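PDB 4DOX: coat protein from Papaya mosaic virus, which probably packages the viral RNA by assembling, in many copies, into the flexible filamentous capsid of this plant virus. Local coordinates for residues A[58-63]-A[108-113]. Residues are numbered along the deposited sequence; the frame is centred on the assembly and turned at random.
Sequences TVALEL and RYFAPI
L61 and F110 meet where helix 56-70 faces the turn that leads into helix 111-118. Their CA atoms, 7.4 Å apart, are the nearest such pair across the contact, and what lies between is purely apolar side chain. The end of L61 reaches across: its CD1 methyl sits 4.0 Å from CB of F110, at the root of the aromatic side chain, and about as near the adjoining CD2 corner of the ring; the methyl approaches the ring obliquely. I113, three residues further on, joins in. Its CG2 branch, anti to the backbone N, touches L61 at CG and both methyls, with CD1 4.1 Å from I113 CG2, and the two aliphatic chains run roughly at right angles.

Further out, the F110 ring reaches A60. With chi1 at -65°, CG lies anti to the carbonyl carbon, and the far end of the ring approaches helix 56-70, where F110 CZ stands 4.2 Å from the A60 methyl, again at a slant. One face of the ring receives CD2 of the neighbouring Y109, offset toward the rim. F106, on helix 103-108, touches A60 and also meets F110, the two ring planes inclined at about 60°.

The type I turn from R108 to A111, with A111 N hydrogen-bonded to R108 O, sets F110 at the bend between helices 103-108 and 111-118. R108 NE forms a salt bridge with D145 OD2. Aliphatic and aromatic packing thus joins helix 56-70 to this turn and to the start of helix 111-118, as apolar inter-helix packing in the all-helical coat-protein fold.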
ATOM      1  N   THR A  58      10.440   4.415  -5.504  1.00 28.43           N
ATOM      2  CA  THR A  58      11.051   5.034  -4.344  1.00 28.59           C
ATOM      3  C   THR A  58      10.272   6.287  -3.883  1.00 28.02           C
ATOM      4  O   THR A  58      10.215   6.610  -2.681  1.00 28.42           O
ATOM      5  CB  THR A  58      12.530   5.391  -4.574  1.00 29.78           C
ATOM      6  OG1 THR A  58      12.649   6.418  -5.560  1.00 31.65           O
ATOM      7  CG2 THR A  58      13.334   4.192  -5.045  1.00 31.92           C
ATOM      8  N   VAL A  59       9.688   7.004  -4.829  1.00 27.32           N
ATOM      9  CA  VAL A  59       9.055   8.262  -4.491  1.00 27.01           C
ATOM     10  C   VAL A  59       7.681   7.927  -3.881  1.00 27.27           C
ATOM     11  O   VAL A  59       7.298   8.474  -2.846  1.00 27.23           O
ATOM     12  CB  VAL A  59       9.044   9.232  -5.718  1.00 27.77           C
ATOM     13  CG1 VAL A  59       8.048  10.352  -5.572  1.00 26.38           C
ATOM     14  CG2 VAL A  59      10.424   9.784  -5.955  1.00 25.97           C
ATOM     15  N   ALA A  60       6.974   6.970  -4.467  1.00 27.47           N
ATOM     16  CA  ALA A  60       5.756   6.476  -3.848  1.00 27.21           C
ATOM     17  C   ALA A  60       6.037   6.097  -2.420  1.00 27.49           C
ATOM     18  O   ALA A  60       5.251   6.421  -1.529  1.00 28.16           O
ATOM     19  CB  ALA A  60       5.219   5.284  -4.585  1.00 26.67           C
ATOM     20  N   LEU A  61       7.157   5.410  -2.179  1.00 28.21           N
ATOM     21  CA  LEU A  61       7.470   4.957  -0.793  1.00 28.31           C
ATOM     22  C   LEU A  61       7.559   6.081   0.231  1.00 28.28           C
ATOM     23  O   LEU A  61       7.444   5.846   1.434  1.00 28.24           O
ATOM     24  CB  LEU A  61       8.770   4.174  -0.728  1.00 28.89           C
ATOM     25  CG  LEU A  61       8.766   2.650  -0.676  1.00 28.56           C
ATOM     26  CD1 LEU A  61       7.467   2.091  -0.252  1.00 26.67           C
ATOM     27  CD2 LEU A  61       9.115   2.174  -2.032  1.00 29.04           C
ATOM     28  N   GLU A  62       7.799   7.294  -0.254  1.00 28.34           N
ATOM     29  CA  GLU A  62       7.848   8.445   0.622  1.00 28.84           C
ATOM     30  C   GLU A  62       6.478   8.739   1.198  1.00 27.47           C
ATOM     31  O   GLU A  62       6.363   9.099   2.367  1.00 27.34           O
ATOM     32  CB  GLU A  62       8.373   9.655  -0.117  1.00 30.01           C
ATOM     33  CG  GLU A  62       9.831   9.529  -0.488  1.00 34.35           C
ATOM     34  CD  GLU A  62      10.287  10.683  -1.338  1.00 38.17           C
ATOM     35  OE1 GLU A  62       9.880  11.832  -1.069  1.00 37.42           O
ATOM     36  OE2 GLU A  62      11.062  10.431  -2.282  1.00 42.97           O
ATOM     37  N   LEU A  63       5.441   8.554   0.379  1.00 26.23           N
ATOM     38  CA  LEU A  63       4.074   8.741   0.834  1.00 24.94           C
ATOM     39  C   LEU A  63       3.709   7.584   1.753  1.00 24.76           C
ATOM     40  O   LEU A  63       3.089   7.795   2.822  1.00 25.73           O
ATOM     41  CB  LEU A  63       3.103   8.841  -0.342  1.00 24.22           C
ATOM     42  CG  LEU A  63       1.596   8.821  -0.070  1.00 22.17           C
ATOM     43  CD1 LEU A  63       1.149  10.006   0.729  1.00 18.68           C
ATOM     44  CD2 LEU A  63       0.911   8.840  -1.374  1.00 22.30           C
ATOM     45  N   ARG A 108      -1.191  -0.326   1.200  1.00 23.37           N
ATOM     46  CA  ARG A 108      -1.247  -1.728   1.492  1.00 23.31           C
ATOM     47  C   ARG A 108      -0.406  -2.475   0.481  1.00 24.06           C
ATOM     48  O   ARG A 108       0.224  -3.472   0.829  1.00 23.95           O
ATOM     49  CB  ARG A 108      -2.676  -2.214   1.425  1.00 23.56           C
ATOM     50  CG  ARG A 108      -2.855  -3.533   2.106  1.00 23.83           C
ATOM     51  CD  ARG A 108      -4.264  -3.965   2.083  1.00 24.33           C
ATOM     52  NE  ARG A 108      -5.017  -3.422   3.203  1.00 26.00           N
ATOM     53  CZ  ARG A 108      -6.115  -2.691   3.085  1.00 23.24           C
ATOM     54  NH1 ARG A 108      -6.587  -2.416   1.880  1.00 21.55           N
ATOM     55  NH2 ARG A 108      -6.725  -2.229   4.172  1.00 21.68           N
ATOM     56  N   TYR A 109      -0.384  -1.964  -0.758  1.00 24.23           N
ATOM     57  CA  TYR A 109       0.336  -2.580  -1.873  1.00 24.66           C
ATOM     58  C   TYR A 109       1.857  -2.569  -1.660  1.00 25.44           C
ATOM     59  O   TYR A 109       2.595  -3.365  -2.314  1.00 26.29           O
ATOM     60  CB  TYR A 109      -0.012  -1.869  -3.202  1.00 23.74           C
ATOM     61  CG  TYR A 109       0.743  -2.413  -4.405  1.00 25.16           C
ATOM     62  CD1 TYR A 109       0.529  -3.744  -4.878  1.00 27.40           C
ATOM     63  CD2 TYR A 109       1.652  -1.616  -5.090  1.00 26.11           C
ATOM     64  CE1 TYR A 109       1.214  -4.267  -6.016  1.00 26.61           C
ATOM     65  CE2 TYR A 109       2.359  -2.121  -6.232  1.00 28.15           C
ATOM     66  CZ  TYR A 109       2.131  -3.453  -6.681  1.00 28.88           C
ATOM     67  OH  TYR A 109       2.834  -3.928  -7.767  1.00 27.62           O
ATOM     68  N   PHE A 110       2.310  -1.648  -0.784  1.00 24.34           N
ATOM     69  CA  PHE A 110       3.715  -1.463  -0.477  1.00 24.33           C
ATOM     70  C   PHE A 110       4.028  -1.849   0.959  1.00 25.06           C
ATOM     71  O   PHE A 110       5.144  -1.672   1.418  1.00 24.90           O
ATOM     72  CB  PHE A 110       4.105  -0.001  -0.681  1.00 24.72           C
ATOM     73  CG  PHE A 110       4.007   0.456  -2.118  1.00 23.79           C
ATOM     74  CD1 PHE A 110       2.881   1.146  -2.572  1.00 20.19           C
ATOM     75  CD2 PHE A 110       5.045   0.180  -3.019  1.00 22.72           C
ATOM     76  CE1 PHE A 110       2.777   1.544  -3.928  1.00 23.21           C
ATOM     77  CE2 PHE A 110       4.953   0.595  -4.378  1.00 23.63           C
ATOM     78  CZ  PHE A 110       3.820   1.290  -4.828  1.00 20.26           C
ATOM     79  N   ALA A 111       3.041  -2.375   1.675  1.00 25.68           N
ATOM     80  CA  ALA A 111       3.250  -2.782   3.068  1.00 27.19           C
ATOM     81  C   ALA A 111       4.569  -3.578   3.268  1.00 28.92           C
ATOM     82  O   ALA A 111       5.346  -3.228   4.170  1.00 30.06           O
ATOM     83  CB  ALA A 111       2.044  -3.533   3.645  1.00 26.19           C
ATOM     84  N   PRO A 112       4.854  -4.611   2.418  1.00 29.53           N
ATOM     85  CA  PRO A 112       6.072  -5.421   2.713  1.00 30.17           C
ATOM     86  C   PRO A 112       7.382  -4.637   2.621  1.00 30.34           C
ATOM     87  O   PRO A 112       8.320  -4.923   3.354  1.00 31.50           O
ATOM     88  CB  PRO A 112       6.020  -6.549   1.674  1.00 29.71           C
ATOM     89  CG  PRO A 112       4.592  -6.623   1.301  1.00 30.17           C
ATOM     90  CD  PRO A 112       4.077  -5.209   1.318  1.00 28.88           C
ATOM     91  N   ILE A 113       7.428  -3.622   1.764  1.00 29.60           N
ATOM     92  CA  ILE A 113       8.640  -2.837   1.606  1.00 29.75           C
ATOM     93  C   ILE A 113       8.850  -1.949   2.853  1.00 29.96           C
ATOM     94  O   ILE A 113       9.975  -1.829   3.361  1.00 31.02           O
ATOM     95  CB  ILE A 113       8.540  -1.931   0.388  1.00 29.66           C
ATOM     96  CG1 ILE A 113       8.102  -2.682  -0.884  1.00 31.34           C
ATOM     97  CG2 ILE A 113       9.827  -1.219   0.175  1.00 30.61           C
ATOM     98  CD1 ILE A 113       8.960  -3.883  -1.217  1.00 36.86           C
TER